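Local coordinates for protein hypoxanthine-guanine phosphoribosyltransferase (Thermus thermophilus, PDB 3ACD) that probably catalyses the magnesium-dependent salvage of hypoxanthine and guanine to IMP and GMP with phosphoribosyl diphosphate, and binds IMP, at residues G36-L41 with P60-M65; H40-L45 with L91-R96. All blocks are in the same frame, centred on the assembly; numbering follows the deposited sequence.

Interaction 1 (G36-L41 with P60-M65); sequences GKTPHL and PLPLTM
Leu-61 and Pro-39 make a loose first touch, CD1 to CD at 4.5 Å, where both segments are still loop. At Pro-62 the ring atom CG lies 3.7 Å from CG2 of Thr-38, the two side chains crossing at about a right angle, while Pro-62 O receives a CA-H...O contact from Thr-38, a weak substitute for a polar partner, which this buried oxygen lacks. Leu-63 sets CB against the pyrrolidine ring of Pro-39; its CD2 methyl meets CD1 of Leu-41 at 4.1 Å. Regular pairing begins at Thr-64, whose N donates to Pro-39 O (3.1 Å), in the plane of that carbonyl, and whose O accepts from Leu-41 N at 2.9 Å, with the donor 23° out of the carbonyl plane. Its side chain joins in: chi1 of 56° puts OG1 between backbone N and carbonyl carbon, and a hydrogen bond of 2.6 Å joins it to ND1 of His-40, near the plane of the imidazole. Met-65 pairs with Leu-41, its CA 3.2 Å from Leu-41 O. These are the first parallel bridges of a beta-alpha-beta unit in which helix 49-56 covers the face carrying Leu-41 and Met-65. The Thr-64 hydroxyl is thus gripped by two nitrogens, His-40 ND1 and Arg-96 NH2, and the nearby guanidinium would probably disfavour a positive charge on the ring.

Interaction 2 (H40-L45 with L91-R96); sequences HLICVL and LPIHGR
Apolar contacts gather round the imidazole of His-40 and the branched side chains of Leu-91 and Ile-93. CE1 of the ring has Leu-91 CD2 at 3.7 Å and CB of the same leucine at 3.8 Å, the leucine crossing it obliquely. Toward CD2 of the ring comes the CG2 methyl of Ile-93 at 3.9 Å; that methyl also reaches CD1 of Ile-42, 4.1 Å away, and so bridges two residues two apart on the strand. The strand is the second in from one end of the parallel sheet of this phosphoribosyltransferase fold, and residues 91-96 form the end of the loop that leads into the adjoining strand 97-102, with a type II turn from Ile-93 to Arg-96 closed by Arg-96 N to Ile-93 O. The contact with the guanidinium involves the beta carbon: His-40 CB stands 3.5 Å above one face, offset toward the rim, and the ring and guanidinium planes are 49° apart. Arg-96, its chain bent at chi2 and chi3, lays this group against CB, and its NH2 bonds to Thr-64 OG1 and Thr-38 O. With ND1 of His-40 taken by Thr-64, the polar link is a water in the ring plane, 2.8 Å from NE2 of His-40 and donating to Leu-91 O. An alanine in place of His-40 would probably leave this water without its ring partner and open a gap between Leu-91 and Ile-93.

In the fold
From the N terminus, the chain leaves helix 16-33, passes 36-39 and enters strand 40-45, the stretch from which both contacts start. Interaction 1 closes the shorter loop, with 18 residues between its segments including helix 49-56, and brings in the outermost strand 64-70. Interaction 2 spans 45 residues between its segments; its loop runs on past residues 60-65, so the two overlap from a common start, and it brings the approach to strand 97-102 beside the same strand. The contacts share His-40 and Leu-41, of which His-40 touches the partner segment in both, and have centres 10 Å apart. Both also lie against the second subunit, where Asn-169 of that chain bonds to Leu-61 O and its Gln-165 packs on Leu-91.

Interaction 1 (G36-L41 with P60-M65)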
loop_
_atom_site.group_PDB
_atom_site.type_symbol
_atom_site.label_atom_id
_atom_site.label_comp_id
_atom_site.label_asym_id
_atom_site.label_seq_id
_atom_site.Cartn_x
_atom_site.Cartn_y
_atom_site.Cartn_z
ATOM N N GLY A 36 -20.338 14.437 0.173
ATOM C CA GLY A 36 -20.493 15.398 -0.904
ATOM C C GLY A 36 -19.182 15.922 -1.461
ATOM O O GLY A 36 -19.177 16.771 -2.352
ATOM N N LYS A 37 -18.068 15.415 -0.939
ATOM C CA LYS A 37 -16.749 15.847 -1.386
ATOM C C LYS A 37 -16.009 14.693 -2.055
ATOM O O LYS A 37 -16.453 13.551 -2.005
ATOM C CB LYS A 37 -15.936 16.351 -0.189
ATOM C CG LYS A 37 -16.706 17.287 0.728
ATOM C CD LYS A 37 -17.070 18.586 0.032
ATOM C CE LYS A 37 -15.884 19.529 -0.017
ATOM N NZ LYS A 37 -15.493 19.952 1.355
ATOM N N THR A 38 -14.887 15.007 -2.695
ATOM C CA THR A 38 -14.066 13.999 -3.361
ATOM C C THR A 38 -12.645 14.240 -2.869
ATOM O O THR A 38 -11.861 14.950 -3.500
ATOM C CB THR A 38 -14.114 14.147 -4.899
ATOM O OG1 THR A 38 -13.487 15.373 -5.288
ATOM C CG2 THR A 38 -15.549 14.151 -5.383
ATOM N N PRO A 39 -12.298 13.650 -1.721
ATOM C CA PRO A 39 -10.960 13.832 -1.164
ATOM C C PRO A 39 -9.841 13.206 -1.977
ATOM O O PRO A 39 -10.062 12.323 -2.810
ATOM C CB PRO A 39 -11.086 13.220 0.226
ATOM C CG PRO A 39 -12.036 12.104 -0.001
ATOM C CD PRO A 39 -13.092 12.729 -0.887
ATOM N N HIS A 40 -8.638 13.699 -1.726
ATOM C CA HIS A 40 -7.433 13.216 -2.372
ATOM C C HIS A 40 -6.535 12.765 -1.231
ATOM O O HIS A 40 -6.035 13.591 -0.468
ATOM C CB HIS A 40 -6.765 14.350 -3.151
ATOM C CG HIS A 40 -5.501 13.944 -3.841
ATOM N ND1 HIS A 40 -5.455 12.933 -4.775
ATOM C CD2 HIS A 40 -4.238 14.421 -3.738
ATOM C CE1 HIS A 40 -4.218 12.803 -5.219
ATOM N NE2 HIS A 40 -3.460 13.694 -4.605
ATOM N N LEU A 41 -6.345 11.457 -1.102
ATOM C CA LEU A 41 -5.515 10.920 -0.031
ATOM C C LEU A 41 -4.072 10.703 -0.469
ATOM O O LEU A 41 -3.805 10.037 -1.467
ATOM C CB LEU A 41 -6.098 9.602 0.491
ATOM C CG LEU A 41 -7.387 9.680 1.315
ATOM C CD1 LEU A 41 -8.520 10.222 0.461
ATOM C CD2 LEU A 41 -7.739 8.297 1.839
ATOM N N PRO A 60 -16.351 4.887 1.779
ATOM C CA PRO A 60 -17.230 4.800 0.610
ATOM C C PRO A 60 -17.574 6.166 0.021
ATOM O O PRO A 60 -18.696 6.656 0.158
ATOM C CB PRO A 60 -18.452 4.064 1.158
ATOM C CG PRO A 60 -18.521 4.549 2.562
ATOM C CD PRO A 60 -17.073 4.510 3.008
ATOM N N LEU A 61 -16.585 6.768 -0.635
ATOM C CA LEU A 61 -16.717 8.068 -1.285
ATOM C C LEU A 61 -15.843 8.054 -2.531
ATOM O O LEU A 61 -14.913 7.254 -2.631
ATOM C CB LEU A 61 -16.204 9.191 -0.379
ATOM C CG LEU A 61 -16.979 9.624 0.862
ATOM C CD1 LEU A 61 -16.157 10.661 1.624
ATOM C CD2 LEU A 61 -18.321 10.206 0.451
ATOM N N PRO A 62 -16.140 8.925 -3.510
ATOM C CA PRO A 62 -15.302 8.945 -4.710
ATOM C C PRO A 62 -14.043 9.685 -4.271
ATOM O O PRO A 62 -14.128 10.751 -3.662
ATOM C CB PRO A 62 -16.137 9.749 -5.698
ATOM C CG PRO A 62 -16.834 10.736 -4.803
ATOM C CD PRO A 62 -17.264 9.871 -3.635
ATOM N N LEU A 63 -12.878 9.118 -4.547
ATOM C CA LEU A 63 -11.644 9.761 -4.126
ATOM C C LEU A 63 -10.469 9.355 -4.992
ATOM O O LEU A 63 -10.525 8.342 -5.692
ATOM C CB LEU A 63 -11.361 9.410 -2.659
ATOM C CG LEU A 63 -11.286 7.923 -2.280
ATOM C CD1 LEU A 63 -9.925 7.347 -2.655
ATOM C CD2 LEU A 63 -11.509 7.775 -0.776
ATOM N N THR A 64 -9.413 10.161 -4.945
ATOM C CA THR A 64 -8.199 9.891 -5.702
ATOM C C THR A 64 -7.064 9.703 -4.706
ATOM O O THR A 64 -7.210 10.015 -3.519
ATOM C CB THR A 64 -7.855 11.049 -6.670
ATOM O OG1 THR A 64 -7.737 12.274 -5.938
ATOM C CG2 THR A 64 -8.941 11.194 -7.726
ATOM N N MET A 65 -5.933 9.200 -5.184
ATOM C CA MET A 65 -4.799 8.947 -4.308
ATOM C C MET A 65 -3.473 9.279 -4.967
ATOM O O MET A 65 -3.371 9.382 -6.190
ATOM C CB MET A 65 -4.748 7.461 -3.917
ATOM C CG MET A 65 -6.049 6.850 -3.405
ATOM S SD MET A 65 -5.831 5.053 -3.171
ATOM C CE MET A 65 -7.546 4.519 -2.927
#

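Interaction 2 (H40-L45 with L91-R96)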
loop_
_atom_site.group_PDB
_atom_site.type_symbol
_atom_site.label_atom_id
_atom_site.label_comp_id
_atom_site.label_asym_id
_atom_site.label_seq_id
_atom_site.Cartn_x
_atom_site.Cartn_y
_atom_site.Cartn_z
ATOM N N HIS A 40 -8.638 13.699 -1.726
ATOM C CA HIS A 40 -7.433 13.216 -2.372
ATOM C C HIS A 40 -6.535 12.765 -1.231
ATOM O O HIS A 40 -6.035 13.591 -0.468
ATOM C CB HIS A 40 -6.765 14.350 -3.151
ATOM C CG HIS A 40 -5.501 13.944 -3.841
ATOM N ND1 HIS A 40 -5.455 12.933 -4.775
ATOM C CD2 HIS A 40 -4.238 14.421 -3.738
ATOM C CE1 HIS A 40 -4.218 12.803 -5.219
ATOM N NE2 HIS A 40 -3.460 13.694 -4.605
ATOM N N LEU A 41 -6.345 11.457 -1.102
ATOM C CA LEU A 41 -5.515 10.920 -0.031
ATOM C C LEU A 41 -4.072 10.703 -0.469
ATOM O O LEU A 41 -3.805 10.037 -1.467
ATOM C CB LEU A 41 -6.098 9.602 0.491
ATOM C CG LEU A 41 -7.387 9.680 1.315
ATOM C CD1 LEU A 41 -8.520 10.222 0.461
ATOM C CD2 LEU A 41 -7.739 8.297 1.839
ATOM N N ILE A 42 -3.143 11.280 0.285
ATOM C CA ILE A 42 -1.728 11.145 -0.026
ATOM C C ILE A 42 -1.047 10.248 1.000
ATOM O O ILE A 42 -0.920 10.608 2.171
ATOM C CB ILE A 42 -1.034 12.517 -0.029
ATOM C CG1 ILE A 42 -1.708 13.426 -1.062
ATOM C CG2 ILE A 42 0.458 12.348 -0.316
ATOM C CD1 ILE A 42 -1.113 14.819 -1.138
ATOM N N CYS A 43 -0.619 9.077 0.544
ATOM C CA CYS A 43 0.051 8.111 1.398
ATOM C C CYS A 43 1.541 8.412 1.519
ATOM O O CYS A 43 2.248 8.511 0.515
ATOM C CB CYS A 43 -0.137 6.701 0.835
ATOM S SG CYS A 43 0.816 5.426 1.704
ATOM N N VAL A 44 2.013 8.569 2.752
ATOM C CA VAL A 44 3.426 8.830 2.982
ATOM C C VAL A 44 4.153 7.490 3.072
ATOM O O VAL A 44 4.041 6.768 4.065
ATOM C CB VAL A 44 3.653 9.635 4.287
ATOM C CG1 VAL A 44 5.147 9.836 4.526
ATOM C CG2 VAL A 44 2.962 10.991 4.188
ATOM N N LEU A 45 4.887 7.156 2.015
ATOM C CA LEU A 45 5.641 5.903 1.948
ATOM C C LEU A 45 6.905 5.993 2.802
ATOM O O LEU A 45 7.413 7.087 3.036
ATOM C CB LEU A 45 6.023 5.606 0.493
ATOM C CG LEU A 45 4.870 5.283 -0.458
ATOM C CD1 LEU A 45 5.384 5.201 -1.888
ATOM C CD2 LEU A 45 4.227 3.968 -0.040
ATOM N N LEU A 91 -0.310 13.876 -9.001
ATOM C CA LEU A 91 -1.615 14.481 -9.240
ATOM C C LEU A 91 -1.687 15.866 -8.609
ATOM O O LEU A 91 -1.049 16.130 -7.593
ATOM C CB LEU A 91 -2.729 13.594 -8.674
ATOM C CG LEU A 91 -3.075 12.318 -9.454
ATOM C CD1 LEU A 91 -1.865 11.404 -9.550
ATOM C CD2 LEU A 91 -4.222 11.605 -8.762
ATOM N N PRO A 92 -2.464 16.777 -9.214
ATOM C CA PRO A 92 -2.600 18.139 -8.690
ATOM C C PRO A 92 -3.296 18.161 -7.335
ATOM O O PRO A 92 -4.198 17.362 -7.084
ATOM C CB PRO A 92 -3.439 18.842 -9.759
ATOM C CG PRO A 92 -3.141 18.065 -11.012
ATOM C CD PRO A 92 -3.150 16.642 -10.510
ATOM N N ILE A 93 -2.873 19.062 -6.454
ATOM C CA ILE A 93 -3.531 19.164 -5.159
ATOM C C ILE A 93 -4.158 20.542 -4.989
ATOM O O ILE A 93 -4.895 20.782 -4.036
ATOM C CB ILE A 93 -2.573 18.897 -3.981
ATOM C CG1 ILE A 93 -1.519 19.996 -3.893
ATOM C CG2 ILE A 93 -1.930 17.521 -4.137
ATOM C CD1 ILE A 93 -0.703 19.925 -2.615
ATOM N N HIS A 94 -3.871 21.452 -5.915
ATOM C CA HIS A 94 -4.453 22.786 -5.822
ATOM C C HIS A 94 -5.968 22.671 -5.910
ATOM O O HIS A 94 -6.504 22.017 -6.809
ATOM C CB HIS A 94 -3.927 23.696 -6.941
ATOM C CG HIS A 94 -4.515 25.073 -6.919
ATOM N ND1 HIS A 94 -5.692 25.391 -7.563
ATOM C CD2 HIS A 94 -4.114 26.204 -6.292
ATOM C CE1 HIS A 94 -5.988 26.658 -7.335
ATOM N NE2 HIS A 94 -5.047 27.174 -6.566
ATOM N N GLY A 95 -6.657 23.288 -4.956
ATOM C CA GLY A 95 -8.107 23.249 -4.952
ATOM C C GLY A 95 -8.715 21.930 -4.510
ATOM O O GLY A 95 -9.931 21.776 -4.549
ATOM N N ARG A 96 -7.886 20.974 -4.093
ATOM C CA ARG A 96 -8.399 19.679 -3.643
ATOM C C ARG A 96 -8.488 19.630 -2.121
ATOM O O ARG A 96 -7.775 20.353 -1.419
ATOM C CB ARG A 96 -7.484 18.520 -4.094
ATOM C CG ARG A 96 -7.384 18.255 -5.602
ATOM C CD ARG A 96 -8.727 17.892 -6.227
ATOM N NE ARG A 96 -9.335 16.689 -5.658
ATOM C CZ ARG A 96 -8.953 15.441 -5.921
ATOM N NH1 ARG A 96 -7.944 15.204 -6.756
ATOM N NH2 ARG A 96 -9.590 14.423 -5.354
HETATM O O HOH W 1 -0.933 14.527 -5.385
#